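Local coordinates for protein ubiquitin-activating enzyme E1-like (Saccharomyces cerevisiae, PDB 3ONH) that works with AOS1 as the E1 enzyme that activates SMT3 (SUMO) using ATP, this chain being its ubiquitin-fold domain, the part that binds the E2 enzyme Ubc9, at residues Lys4-Val9 with Ile85-Glu90; Ser40-Ser45 with Ile73-Asp78; Arg30-Tyr35 with Cys104-Val109. All blocks are in the same frame, centred on the assembly; numbering follows the deposited sequence.

From the N terminus, 4-9 leads into the first strand, and 30-35 follows at the far end of helix 22-33. Strand 39-43 comes next, and its partner 73-78 returns to it, so contact 2 is the first loop to close. Segment 85-90 then closes contact 1 back on the N-terminal strand, around everything in contact 2. Contact 3 closes last, when 104-109 reaches the helix; it also encloses contact 2 but crosses contact 1, because their segments alternate along the chain. Strand 84-95 joins contacts 1 and 2 into one sheet through the bond from F76 N to I89 O, while S34 O and Y35 OH of contact 3 bond to R86 NE and, weakly, to K87 O of contact 1.

Contact 1 (Lys4-Val9 with Ile85-Glu90); sequences KVCRGV and IRKAIE
C6 and R7 pair in parallel with I89 and E90, joining the N-terminal strand of this ubiquitin-fold domain to strand 84-95 within its mixed sheet. The bonding pattern is the evidence: C6 straddles I89, its N donating to A88 O at 2.9 Å and its O accepting from E90 N at 2.7 Å. The second bond is nearly straight, 173° at the hydrogen. G8 N continues the pairing to E90 O at 3.2 Å. C6 and I89 share one face, where C6 CB meets I89 CG1 at 3.9 Å, and C6 SG rests 3.5 Å from CD of the extended K87 chain. The K87 ammonium ends near that of K4, NZ to NZ 4.2 Å, a closeness of like charges that would probably be mildly unfavourable. R7 and E90 run alongside each other in the same direction on the other face. R7 NH1 forms a salt bridge to E90 OE1 at 3.1 Å, but as a hydrogen bond it is weak, with an angle of 133° at the hydrogen. A water completes the link, accepting from R7 NH2 and donating to E90 OE2. With CG1 held between its backbone N and carbonyl carbon (chi1 76°), V5 sets that methyl over the centre of the guanidinium, 3.4 Å from the plane of R7, while V5 CG2 packs on A88 CB. Beyond the pairing, strand 84-95 is flanked on its other edge by strand 73-78, whose F76 bonds to the backbone of I89; E90 touches I73 and L75 there, and Y35 touches I89.

Contact 2 (Ser40-Ser45 with Ile73-Asp78); sequences SLLDAS and IILFSD
L42 and L75 exchange two backbone bonds, L75 N to L42 O at 2.8 Å and L42 N to L75 O at 3.0 Å, and S40 with S77 forms a second such hydrogen-bonded pair. Strands 40-43 and 73-78 are thus antiparallel, their axes at 160°. Past the end of strand 40-43, A44 N reaches I73 O at 2.7 Å, less straight at 139°, and I73 N donates to S45 OG at 3.0 Å. That hydroxyl in turn gives a weak bond to D43 OD1, which S45 N also meets weakly, while D43 OD2 forms a salt bridge with R48. L41 with F76 and D43 with I74 are the non-hydrogen-bonded pairs. L41 CG is anti to its backbone N (chi1 -165°), and L41 CD2 presses on I74 CG2 at 3.3 Å, a tight contact. L41 CD1 lies near the plane at the edge of the F76 ring, 4.0 Å from F76 CD1. S40 O lies over one ring face, offset toward the rim. An alanine at L41 would probably open a gap beside I74 CG2 and leave that edge of the F76 ring without its packing partner. The other face carries S40, S77, L42 and L75; just past the strand end A44 CB packs on I73 CG2 at 3.8 Å. Helix 22-33 covers the L41 and F76 side through V26 and I29; strand 48-52 borders 40-43, and strand 84-95 borders 73-78.

Contact 3 (Arg30-Tyr35 with Cys104-Val109); sequences REKYSY and CSLPDV
Y33 and K32 both leave helix 22-33 with CB toward the loop after strand 104-105; chi1 sets Y33 CG anti to its carbonyl carbon (-52°) and K32 CG anti to its backbone N (169°), and K32 then bends at chi2 (80°). This joins the C-terminal end of the helix to a loop of the ubiquitin-fold domain. The helix finishes in a Schellman motif: Y35 N bonds to R30 O at 3.0 Å, S34 N weakly to E31 O, and S34 has positive phi. K32 CG sits over the centre of the Y33 ring, 3.6 Å above it, so the side chain of the preceding residue covers one ring face. The phenol reaches the loop at its edge. Y33 OH donates to P107 O at 2.6 Å, in the carbonyl plane and on a lone pair, which fixes the hydroxyl of a buried ring. The side chains of P107 and Y33 cross at about a right angle, P107 CG lying 3.3 Å from Y33 OH. L106 CD1 approaches obliquely, 4.0 Å from Y33 CE2, and V109 CB meets Y33 CE1 at 4.2 Å. I89 and V111 pack against the same tyrosine, while L106 also touches I10, L28 and I29, so the L106 side chain lies between helix 22-33 and strand 6-12. At the surface K32 crosses D108 at about a right angle, and K32 NZ forms a salt bridge 3.1 Å from D108 OD1, approaching from above the carboxylate plane.

Contact 1 (Lys4-Val9 with Ile85-Glu90)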
ATOM      1  N   LYS A   4       6.561  -1.503 -16.578  1.00 37.82           N
ATOM      2  CA  LYS A   4       5.392  -0.760 -16.148  1.00 21.14           C
ATOM      3  C   LYS A   4       4.916  -1.240 -14.782  1.00 23.13           C
ATOM      4  O   LYS A   4       5.569  -2.049 -14.124  1.00 22.57           O
ATOM      5  CB  LYS A   4       4.264  -0.886 -17.170  1.00 28.23           C
ATOM      6  CG  LYS A   4       3.510  -2.200 -17.099  1.00 31.02           C
ATOM      7  CD  LYS A   4       2.291  -2.184 -17.998  1.00 26.30           C
ATOM      8  CE  LYS A   4       2.697  -2.379 -19.444  1.00 44.72           C
ATOM      9  NZ  LYS A   4       3.536  -3.600 -19.597  1.00 40.36           N
ATOM     10  N   VAL A   5       3.764  -0.734 -14.361  1.00 37.82           N
ATOM     11  CA  VAL A   5       3.267  -0.989 -13.025  1.00 14.06           C
ATOM     12  C   VAL A   5       1.746  -1.078 -13.064  1.00 13.74           C
ATOM     13  O   VAL A   5       1.102  -0.475 -13.920  1.00 12.54           O
ATOM     14  CB  VAL A   5       3.687   0.146 -12.080  1.00  6.07           C
ATOM     15  CG1 VAL A   5       2.837   1.378 -12.326  1.00 10.85           C
ATOM     16  CG2 VAL A   5       3.599  -0.299 -10.645  1.00 25.13           C
ATOM     17  N   CYS A   6       1.170  -1.851 -12.152  1.00 11.17           N
ATOM     18  CA  CYS A   6      -0.276  -1.870 -12.022  1.00  7.51           C
ATOM     19  C   CYS A   6      -0.711  -0.610 -11.285  1.00  8.57           C
ATOM     20  O   CYS A   6       0.065  -0.021 -10.530  1.00 10.01           O
ATOM     21  CB  CYS A   6      -0.743  -3.132 -11.306  1.00  4.41           C
ATOM     22  SG  CYS A   6      -0.228  -4.607 -12.157  1.00 21.41           S
ATOM     23  N   ARG A   7      -1.938  -0.178 -11.532  1.00  9.09           N
ATOM     24  CA  ARG A   7      -2.427   1.045 -10.918  1.00  5.24           C
ATOM     25  C   ARG A   7      -3.859   0.892 -10.440  1.00  8.97           C
ATOM     26  O   ARG A   7      -4.663   0.208 -11.068  1.00 13.20           O
ATOM     27  CB  ARG A   7      -2.314   2.216 -11.897  1.00  5.75           C
ATOM     28  CG  ARG A   7      -0.886   2.529 -12.315  1.00 11.11           C
ATOM     29  CD  ARG A   7      -0.836   3.548 -13.444  1.00 19.68           C
ATOM     30  NE  ARG A   7       0.531   3.785 -13.898  1.00 14.26           N
ATOM     31  CZ  ARG A   7       1.427   4.481 -13.209  1.00 19.14           C
ATOM     32  NH1 ARG A   7       1.099   5.008 -12.037  1.00 32.30           N
ATOM     33  NH2 ARG A   7       2.647   4.653 -13.691  1.00 21.76           N
ATOM     34  N   GLY A   8      -4.160   1.530  -9.322  1.00  4.62           N
ATOM     35  CA  GLY A   8      -5.512   1.555  -8.796  1.00  8.16           C
ATOM     36  C   GLY A   8      -5.713   2.693  -7.816  1.00  7.93           C
ATOM     37  O   GLY A   8      -4.748   3.343  -7.415  1.00 10.44           O
ATOM     38  N   VAL A   9      -6.965   2.935  -7.441  1.00  8.21           N
ATOM     39  CA  VAL A   9      -7.302   3.913  -6.422  1.00  7.38           C
ATOM     40  C   VAL A   9      -7.818   3.214  -5.171  1.00  8.65           C
ATOM     41  O   VAL A   9      -8.701   2.361  -5.245  1.00 10.10           O
ATOM     42  CB  VAL A   9      -8.383   4.901  -6.919  1.00  4.01           C
ATOM     43  CG1 VAL A   9      -8.879   5.783  -5.777  1.00  3.10           C
ATOM     44  CG2 VAL A   9      -7.851   5.752  -8.050  1.00  6.54           C
ATOM     45  N   ILE A  85       8.266 -12.290 -10.135  1.00 13.75           N
ATOM     46  CA  ILE A  85       7.805 -11.436  -9.063  1.00  8.62           C
ATOM     47  C   ILE A  85       6.351 -11.114  -9.291  1.00 24.34           C
ATOM     48  O   ILE A  85       5.878 -11.152 -10.421  1.00 19.45           O
ATOM     49  CB  ILE A  85       8.566 -10.110  -9.064  1.00 15.69           C
ATOM     50  CG1 ILE A  85       8.504  -9.468 -10.449  1.00 13.81           C
ATOM     51  CG2 ILE A  85      10.004 -10.327  -8.685  1.00 14.71           C
ATOM     52  CD1 ILE A  85       9.302  -8.192 -10.560  1.00 28.91           C
ATOM     53  N   ARG A  86       5.635 -10.793  -8.220  1.00 13.79           N
ATOM     54  CA  ARG A  86       4.316 -10.205  -8.374  1.00 13.60           C
ATOM     55  C   ARG A  86       4.532  -8.779  -8.879  1.00 19.16           C
ATOM     56  O   ARG A  86       5.273  -8.013  -8.277  1.00 15.00           O
ATOM     57  CB  ARG A  86       3.568 -10.199  -7.037  1.00 10.24           C
ATOM     58  CG  ARG A  86       2.157  -9.640  -7.104  1.00 17.84           C
ATOM     59  CD  ARG A  86       1.245 -10.510  -7.950  1.00 15.55           C
ATOM     60  NE  ARG A  86       1.168 -11.865  -7.426  1.00 15.64           N
ATOM     61  CZ  ARG A  86       0.489 -12.844  -8.006  1.00 12.82           C
ATOM     62  NH1 ARG A  86      -0.168 -12.609  -9.130  1.00  8.36           N
ATOM     63  NH2 ARG A  86       0.472 -14.054  -7.467  1.00 18.54           N
ATOM     64  N   LYS A  87       3.906  -8.432  -9.997  1.00 12.11           N
ATOM     65  CA  LYS A  87       4.058  -7.098 -10.563  1.00 12.84           C
ATOM     66  C   LYS A  87       3.749  -6.015  -9.530  1.00  8.35           C
ATOM     67  O   LYS A  87       2.790  -6.127  -8.782  1.00  9.03           O
ATOM     68  CB  LYS A  87       3.149  -6.942 -11.779  1.00 19.56           C
ATOM     69  CG  LYS A  87       3.353  -5.652 -12.553  1.00 16.17           C
ATOM     70  CD  LYS A  87       2.633  -5.723 -13.890  1.00 12.64           C
ATOM     71  CE  LYS A  87       2.691  -4.410 -14.644  1.00 15.06           C
ATOM     72  NZ  LYS A  87       1.807  -4.459 -15.835  1.00 17.68           N
ATOM     73  N   ALA A  88       4.568  -4.969  -9.499  1.00  9.85           N
ATOM     74  CA  ALA A  88       4.385  -3.891  -8.533  1.00 17.59           C
ATOM     75  C   ALA A  88       3.097  -3.143  -8.820  1.00  5.46           C
ATOM     76  O   ALA A  88       2.607  -3.155  -9.942  1.00  8.85           O
ATOM     77  CB  ALA A  88       5.576  -2.934  -8.561  1.00 11.27           C
ATOM     78  N   ILE A  89       2.545  -2.492  -7.803  1.00  2.95           N
ATOM     79  CA  ILE A  89       1.326  -1.737  -7.992  1.00  6.45           C
ATOM     80  C   ILE A  89       1.462  -0.352  -7.371  1.00  8.82           C
ATOM     81  O   ILE A  89       2.024  -0.202  -6.293  1.00  9.80           O
ATOM     82  CB  ILE A  89       0.126  -2.489  -7.404  1.00  4.56           C
ATOM     83  CG1 ILE A  89      -1.174  -1.735  -7.685  1.00 11.20           C
ATOM     84  CG2 ILE A  89       0.306  -2.700  -5.908  1.00 12.44           C
ATOM     85  CD1 ILE A  89      -2.420  -2.468  -7.232  1.00 12.30           C
ATOM     86  N   GLU A  90       0.975   0.660  -8.082  1.00 11.35           N
ATOM     87  CA  GLU A  90       0.941   2.017  -7.567  1.00  3.78           C
ATOM     88  C   GLU A  90      -0.477   2.328  -7.168  1.00  5.50           C
ATOM     89  O   GLU A  90      -1.373   2.350  -8.010  1.00  5.58           O
ATOM     90  CB  GLU A  90       1.400   3.025  -8.618  1.00  8.43           C
ATOM     91  CG  GLU A  90       2.910   3.150  -8.749  1.00 18.46           C
ATOM     92  CD  GLU A  90       3.339   4.492  -9.334  1.00 25.39           C
ATOM     93  OE1 GLU A  90       2.526   5.438  -9.302  1.00 30.07           O
ATOM     94  OE2 GLU A  90       4.484   4.604  -9.822  1.00 41.46           O
TER
HETATM   95  O   HOH W   1       4.512   6.593 -12.241  1.00 23.41           O

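Contact 2 (Ser40-Ser45 with Ile73-Asp78)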
ATOM      1  N   SER A  40       8.051  -4.379  -0.233  1.00 23.20           N
ATOM      2  CA  SER A  40       8.505  -3.000  -0.088  1.00 20.44           C
ATOM      3  C   SER A  40       7.327  -2.058  -0.271  1.00  9.51           C
ATOM      4  O   SER A  40       6.568  -2.194  -1.224  1.00 13.80           O
ATOM      5  CB  SER A  40       9.577  -2.674  -1.131  1.00  8.58           C
ATOM      6  OG  SER A  40      10.593  -1.865  -0.570  1.00 43.87           O
ATOM      7  N   LEU A  41       7.182  -1.106   0.645  1.00  6.76           N
ATOM      8  CA  LEU A  41       6.149  -0.075   0.553  1.00  8.71           C
ATOM      9  C   LEU A  41       6.800   1.300   0.586  1.00  9.76           C
ATOM     10  O   LEU A  41       7.381   1.707   1.589  1.00 12.19           O
ATOM     11  CB  LEU A  41       5.135  -0.211   1.687  1.00 10.75           C
ATOM     12  CG  LEU A  41       3.812   0.550   1.529  1.00 14.12           C
ATOM     13  CD1 LEU A  41       2.762   0.000   2.476  1.00  7.74           C
ATOM     14  CD2 LEU A  41       3.989   2.043   1.752  1.00 20.50           C
ATOM     15  N   LEU A  42       6.686   2.011  -0.525  1.00  6.30           N
ATOM     16  CA  LEU A  42       7.313   3.308  -0.687  1.00  8.30           C
ATOM     17  C   LEU A  42       6.254   4.380  -0.948  1.00 13.44           C
ATOM     18  O   LEU A  42       5.264   4.127  -1.629  1.00 11.16           O
ATOM     19  CB  LEU A  42       8.286   3.240  -1.862  1.00 17.38           C
ATOM     20  CG  LEU A  42       8.985   4.517  -2.314  1.00 35.60           C
ATOM     21  CD1 LEU A  42      10.264   4.723  -1.538  1.00 36.87           C
ATOM     22  CD2 LEU A  42       9.283   4.432  -3.797  1.00 15.61           C
ATOM     23  N   ASP A  43       6.447   5.570  -0.393  1.00  8.20           N
ATOM     24  CA  ASP A  43       5.684   6.721  -0.855  1.00 11.15           C
ATOM     25  C   ASP A  43       6.289   7.123  -2.201  1.00 18.15           C
ATOM     26  O   ASP A  43       7.406   7.633  -2.260  1.00 12.07           O
ATOM     27  CB  ASP A  43       5.744   7.876   0.160  1.00 19.91           C
ATOM     28  CG  ASP A  43       4.793   9.023  -0.190  1.00 14.57           C
ATOM     29  OD1 ASP A  43       4.390   9.120  -1.363  1.00 19.58           O
ATOM     30  OD2 ASP A  43       4.443   9.832   0.702  1.00 11.02           O
ATOM     31  N   ALA A  44       5.579   6.856  -3.291  1.00 14.06           N
ATOM     32  CA  ALA A  44       6.100   7.199  -4.609  1.00 13.41           C
ATOM     33  C   ALA A  44       6.033   8.712  -4.855  1.00 10.10           C
ATOM     34  O   ALA A  44       6.793   9.248  -5.660  1.00 40.22           O
ATOM     35  CB  ALA A  44       5.375   6.424  -5.707  1.00  9.42           C
ATOM     36  N   SER A  45       5.128   9.396  -4.158  1.00 23.11           N
ATOM     37  CA  SER A  45       5.063  10.854  -4.230  1.00 21.21           C
ATOM     38  C   SER A  45       6.447  11.417  -3.964  1.00 35.59           C
ATOM     39  O   SER A  45       7.052  12.032  -4.839  1.00 53.47           O
ATOM     40  CB  SER A  45       4.081  11.420  -3.199  1.00 35.60           C
ATOM     41  OG  SER A  45       2.819  10.781  -3.269  1.00 18.81           O
ATOM     42  N   ILE A  73       0.664   8.677  -3.372  1.00  7.68           N
ATOM     43  CA  ILE A  73       0.765   7.496  -4.199  1.00  7.73           C
ATOM     44  C   ILE A  73       1.736   6.523  -3.541  1.00 15.85           C
ATOM     45  O   ILE A  73       2.874   6.877  -3.227  1.00 18.86           O
ATOM     46  CB  ILE A  73       1.221   7.858  -5.615  1.00  9.42           C
ATOM     47  CG1 ILE A  73       0.082   8.559  -6.354  1.00  9.32           C
ATOM     48  CG2 ILE A  73       1.658   6.615  -6.368  1.00 14.55           C
ATOM     49  CD1 ILE A  73       0.308   8.716  -7.837  1.00 27.24           C
ATOM     50  N   ILE A  74       1.271   5.302  -3.310  1.00 12.66           N
ATOM     51  CA  ILE A  74       2.095   4.282  -2.682  1.00  9.04           C
ATOM     52  C   ILE A  74       2.525   3.259  -3.713  1.00  7.37           C
ATOM     53  O   ILE A  74       1.723   2.834  -4.536  1.00  9.34           O
ATOM     54  CB  ILE A  74       1.328   3.569  -1.556  1.00 10.61           C
ATOM     55  CG1 ILE A  74       0.975   4.566  -0.462  1.00 13.87           C
ATOM     56  CG2 ILE A  74       2.156   2.445  -0.984  1.00 45.90           C
ATOM     57  CD1 ILE A  74       2.122   5.440  -0.075  1.00 24.29           C
ATOM     58  N   LEU A  75       3.800   2.879  -3.681  1.00 10.88           N
ATOM     59  CA  LEU A  75       4.307   1.832  -4.555  1.00 14.18           C
ATOM     60  C   LEU A  75       4.611   0.583  -3.736  1.00 17.04           C
ATOM     61  O   LEU A  75       5.437   0.611  -2.831  1.00  9.98           O
ATOM     62  CB  LEU A  75       5.563   2.291  -5.293  1.00  4.40           C
ATOM     63  CG  LEU A  75       6.187   1.244  -6.207  1.00  7.05           C
ATOM     64  CD1 LEU A  75       5.335   1.037  -7.448  1.00 12.75           C
ATOM     65  CD2 LEU A  75       7.586   1.657  -6.593  1.00 14.57           C
ATOM     66  N   PHE A  76       3.948  -0.515  -4.067  1.00  7.11           N
ATOM     67  CA  PHE A  76       4.027  -1.726  -3.272  1.00  4.01           C
ATOM     68  C   PHE A  76       4.684  -2.810  -4.106  1.00  6.29           C
ATOM     69  O   PHE A  76       4.129  -3.224  -5.123  1.00  9.50           O
ATOM     70  CB  PHE A  76       2.617  -2.153  -2.879  1.00 11.44           C
ATOM     71  CG  PHE A  76       2.567  -3.103  -1.725  1.00  8.77           C
ATOM     72  CD1 PHE A  76       2.346  -2.640  -0.439  1.00 19.37           C
ATOM     73  CD2 PHE A  76       2.721  -4.461  -1.926  1.00 13.00           C
ATOM     74  CE1 PHE A  76       2.288  -3.514   0.632  1.00 10.66           C
ATOM     75  CE2 PHE A  76       2.664  -5.339  -0.862  1.00 10.91           C
ATOM     76  CZ  PHE A  76       2.451  -4.867   0.420  1.00 24.23           C
ATOM     77  N   SER A  77       5.863  -3.259  -3.680  1.00 10.20           N
ATOM     78  CA  SER A  77       6.689  -4.147  -4.482  1.00  9.24           C
ATOM     79  C   SER A  77       7.009  -5.497  -3.838  1.00  8.02           C
ATOM     80  O   SER A  77       6.994  -5.645  -2.617  1.00 13.52           O
ATOM     81  CB  SER A  77       8.008  -3.456  -4.835  1.00 13.50           C
ATOM     82  OG  SER A  77       7.789  -2.264  -5.557  1.00 11.34           O
ATOM     83  N   ASP A  78       7.326  -6.463  -4.698  1.00 12.02           N
ATOM     84  CA  ASP A  78       7.747  -7.812  -4.312  1.00 20.00           C
ATOM     85  C   ASP A  78       9.265  -7.852  -4.126  1.00 12.11           C
ATOM     86  O   ASP A  78      10.023  -7.555  -5.051  1.00 15.73           O
ATOM     87  CB  ASP A  78       7.287  -8.805  -5.401  1.00 14.70           C
ATOM     88  CG  ASP A  78       7.939 -10.187  -5.292  1.00 35.37           C
ATOM     89  OD1 ASP A  78       9.068 -10.307  -4.772  1.00 28.36           O
ATOM     90  OD2 ASP A  78       7.319 -11.165  -5.765  1.00 15.87           O
TER

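Contact 3 (Arg30-Tyr35 with Cys104-Val109)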
ATOM      1  N   ARG A  30      -0.851  -6.969   0.718  1.00 11.41           N
ATOM      2  CA  ARG A  30      -0.170  -8.206   0.380  1.00  5.49           C
ATOM      3  C   ARG A  30      -1.164  -9.323   0.083  1.00  6.26           C
ATOM      4  O   ARG A  30      -1.067  -9.987  -0.939  1.00 15.59           O
ATOM      5  CB  ARG A  30       0.767  -8.636   1.505  1.00 13.86           C
ATOM      6  CG  ARG A  30       1.519  -9.924   1.216  1.00 19.62           C
ATOM      7  CD  ARG A  30       2.091 -10.524   2.486  1.00 20.56           C
ATOM      8  NE  ARG A  30       3.245  -9.786   2.989  1.00 26.01           N
ATOM      9  CZ  ARG A  30       3.332  -9.268   4.212  1.00 20.73           C
ATOM     10  NH1 ARG A  30       2.322  -9.394   5.065  1.00 21.32           N
ATOM     11  NH2 ARG A  30       4.429  -8.617   4.581  1.00 21.65           N
ATOM     12  N   GLU A  31      -2.120  -9.538   0.977  1.00  9.18           N
ATOM     13  CA  GLU A  31      -3.063 -10.642   0.796  1.00 13.28           C
ATOM     14  C   GLU A  31      -4.016 -10.407  -0.377  1.00 10.20           C
ATOM     15  O   GLU A  31      -4.298 -11.319  -1.150  1.00 14.24           O
ATOM     16  CB  GLU A  31      -3.846 -10.903   2.081  1.00 17.63           C
ATOM     17  CG  GLU A  31      -2.963 -11.169   3.298  1.00 30.74           C
ATOM     18  CD  GLU A  31      -2.695 -12.654   3.531  1.00 54.38           C
ATOM     19  OE1 GLU A  31      -1.936 -12.984   4.472  1.00 48.30           O
ATOM     20  OE2 GLU A  31      -3.250 -13.491   2.780  1.00 46.49           O
ATOM     21  N   LYS A  32      -4.500  -9.179  -0.511  1.00  8.51           N
ATOM     22  CA  LYS A  32      -5.451  -8.840  -1.565  1.00 11.16           C
ATOM     23  C   LYS A  32      -4.904  -9.114  -2.963  1.00 12.45           C
ATOM     24  O   LYS A  32      -5.626  -9.635  -3.815  1.00 18.45           O
ATOM     25  CB  LYS A  32      -5.910  -7.382  -1.427  1.00 12.25           C
ATOM     26  CG  LYS A  32      -6.689  -6.832  -2.613  1.00 19.44           C
ATOM     27  CD  LYS A  32      -8.144  -7.263  -2.609  1.00 21.98           C
ATOM     28  CE  LYS A  32      -8.929  -6.556  -3.713  1.00 15.15           C
ATOM     29  NZ  LYS A  32     -10.369  -6.913  -3.707  1.00 27.68           N
ATOM     30  N   TYR A  33      -3.635  -8.784  -3.201  1.00 10.63           N
ATOM     31  CA  TYR A  33      -3.060  -8.929  -4.541  1.00  6.50           C
ATOM     32  C   TYR A  33      -2.032 -10.056  -4.661  1.00  5.24           C
ATOM     33  O   TYR A  33      -1.387 -10.198  -5.693  1.00 11.89           O
ATOM     34  CB  TYR A  33      -2.457  -7.606  -5.029  1.00  9.89           C
ATOM     35  CG  TYR A  33      -3.406  -6.442  -4.939  1.00 15.84           C
ATOM     36  CD1 TYR A  33      -4.459  -6.307  -5.832  1.00 15.07           C
ATOM     37  CD2 TYR A  33      -3.256  -5.477  -3.954  1.00  8.32           C
ATOM     38  CE1 TYR A  33      -5.337  -5.243  -5.739  1.00  4.99           C
ATOM     39  CE2 TYR A  33      -4.122  -4.409  -3.864  1.00  7.47           C
ATOM     40  CZ  TYR A  33      -5.159  -4.298  -4.756  1.00 12.93           C
ATOM     41  OH  TYR A  33      -6.025  -3.238  -4.655  1.00  7.71           O
ATOM     42  N   SER A  34      -1.876 -10.844  -3.603  1.00  7.55           N
ATOM     43  CA  SER A  34      -1.024 -12.033  -3.627  1.00  7.12           C
ATOM     44  C   SER A  34       0.453 -11.722  -3.788  1.00  8.10           C
ATOM     45  O   SER A  34       1.131 -12.301  -4.635  1.00 12.36           O
ATOM     46  CB  SER A  34      -1.483 -12.999  -4.716  1.00  4.91           C
ATOM     47  OG  SER A  34      -2.861 -13.278  -4.548  1.00 13.94           O
ATOM     48  N   TYR A  35       0.946 -10.792  -2.982  1.00  9.51           N
ATOM     49  CA  TYR A  35       2.379 -10.575  -2.876  1.00  3.55           C
ATOM     50  C   TYR A  35       2.923 -11.585  -1.877  1.00  7.92           C
ATOM     51  O   TYR A  35       2.158 -12.203  -1.145  1.00 10.02           O
ATOM     52  CB  TYR A  35       2.687  -9.148  -2.421  1.00 13.16           C
ATOM     53  CG  TYR A  35       2.472  -8.110  -3.491  1.00  3.83           C
ATOM     54  CD1 TYR A  35       3.472  -7.806  -4.404  1.00 13.97           C
ATOM     55  CD2 TYR A  35       1.276  -7.418  -3.575  1.00  8.60           C
ATOM     56  CE1 TYR A  35       3.283  -6.860  -5.383  1.00  6.59           C
ATOM     57  CE2 TYR A  35       1.077  -6.465  -4.551  1.00  7.82           C
ATOM     58  CZ  TYR A  35       2.081  -6.196  -5.453  1.00  4.25           C
ATOM     59  OH  TYR A  35       1.880  -5.249  -6.428  1.00 13.52           O
ATOM     60  N   CYS A 104     -12.179   1.489   3.897  1.00 16.73           N
ATOM     61  CA  CYS A 104     -10.883   1.369   3.259  1.00  8.72           C
ATOM     62  C   CYS A 104     -11.032   0.383   2.129  1.00 15.16           C
ATOM     63  O   CYS A 104     -10.807  -0.809   2.302  1.00 33.23           O
ATOM     64  CB  CYS A 104      -9.818   0.879   4.230  1.00 24.93           C
ATOM     65  SG  CYS A 104      -8.206   0.630   3.446  1.00 33.82           S
ATOM     66  N   SER A 105     -11.427   0.886   0.969  1.00 15.50           N
ATOM     67  CA  SER A 105     -11.757   0.027  -0.153  1.00  9.46           C
ATOM     68  C   SER A 105     -10.591  -0.086  -1.131  1.00 11.41           C
ATOM     69  O   SER A 105     -10.250   0.882  -1.797  1.00  9.64           O
ATOM     70  CB  SER A 105     -12.986   0.583  -0.868  1.00 10.27           C
ATOM     71  OG  SER A 105     -13.560  -0.373  -1.737  1.00 27.66           O
ATOM     72  N   LEU A 106      -9.982  -1.266  -1.217  1.00 17.72           N
ATOM     73  CA  LEU A 106      -8.908  -1.488  -2.175  1.00 13.70           C
ATOM     74  C   LEU A 106      -9.463  -1.822  -3.554  1.00 17.46           C
ATOM     75  O   LEU A 106     -10.434  -2.558  -3.684  1.00 17.01           O
ATOM     76  CB  LEU A 106      -7.966  -2.606  -1.713  1.00 12.34           C
ATOM     77  CG  LEU A 106      -7.100  -2.366  -0.472  1.00  9.85           C
ATOM     78  CD1 LEU A 106      -5.909  -3.308  -0.454  1.00 21.93           C
ATOM     79  CD2 LEU A 106      -6.619  -0.945  -0.420  1.00 30.47           C
ATOM     80  N   PRO A 107      -8.827  -1.288  -4.599  1.00  8.90           N
ATOM     81  CA  PRO A 107      -9.294  -1.525  -5.965  1.00 14.27           C
ATOM     82  C   PRO A 107      -9.134  -2.978  -6.412  1.00 30.77           C
ATOM     83  O   PRO A 107      -8.134  -3.634  -6.098  1.00 14.51           O
ATOM     84  CB  PRO A 107      -8.382  -0.621  -6.797  1.00 13.72           C
ATOM     85  CG  PRO A 107      -7.149  -0.474  -5.971  1.00 12.78           C
ATOM     86  CD  PRO A 107      -7.657  -0.398  -4.561  1.00  6.28           C
ATOM     87  N   ASP A 108     -10.115  -3.474  -7.152  1.00 31.97           N
ATOM     88  CA  ASP A 108      -9.975  -4.778  -7.784  1.00 12.89           C
ATOM     89  C   ASP A 108      -9.176  -4.644  -9.070  1.00 20.36           C
ATOM     90  O   ASP A 108      -9.708  -4.267 -10.112  1.00 24.40           O
ATOM     91  CB  ASP A 108     -11.333  -5.434  -8.008  1.00 17.72           C
ATOM     92  CG  ASP A 108     -11.887  -6.042  -6.731  1.00 41.57           C
ATOM     93  OD1 ASP A 108     -11.647  -7.246  -6.501  1.00 38.82           O
ATOM     94  OD2 ASP A 108     -12.533  -5.316  -5.945  1.00 33.11           O
ATOM     95  N   VAL A 109      -7.880  -4.933  -8.960  1.00 20.23           N
ATOM     96  CA  VAL A 109      -6.929  -4.796 -10.056  1.00 12.15           C
ATOM     97  C   VAL A 109      -6.287  -6.147 -10.362  1.00 23.56           C
ATOM     98  O   VAL A 109      -6.158  -6.996  -9.481  1.00 33.33           O
ATOM     99  CB  VAL A 109      -5.799  -3.810  -9.689  1.00 12.17           C
ATOM    100  CG1 VAL A 109      -4.765  -3.746 -10.801  1.00 18.84           C
ATOM    101  CG2 VAL A 109      -6.359  -2.439  -9.389  1.00 16.77           C
TER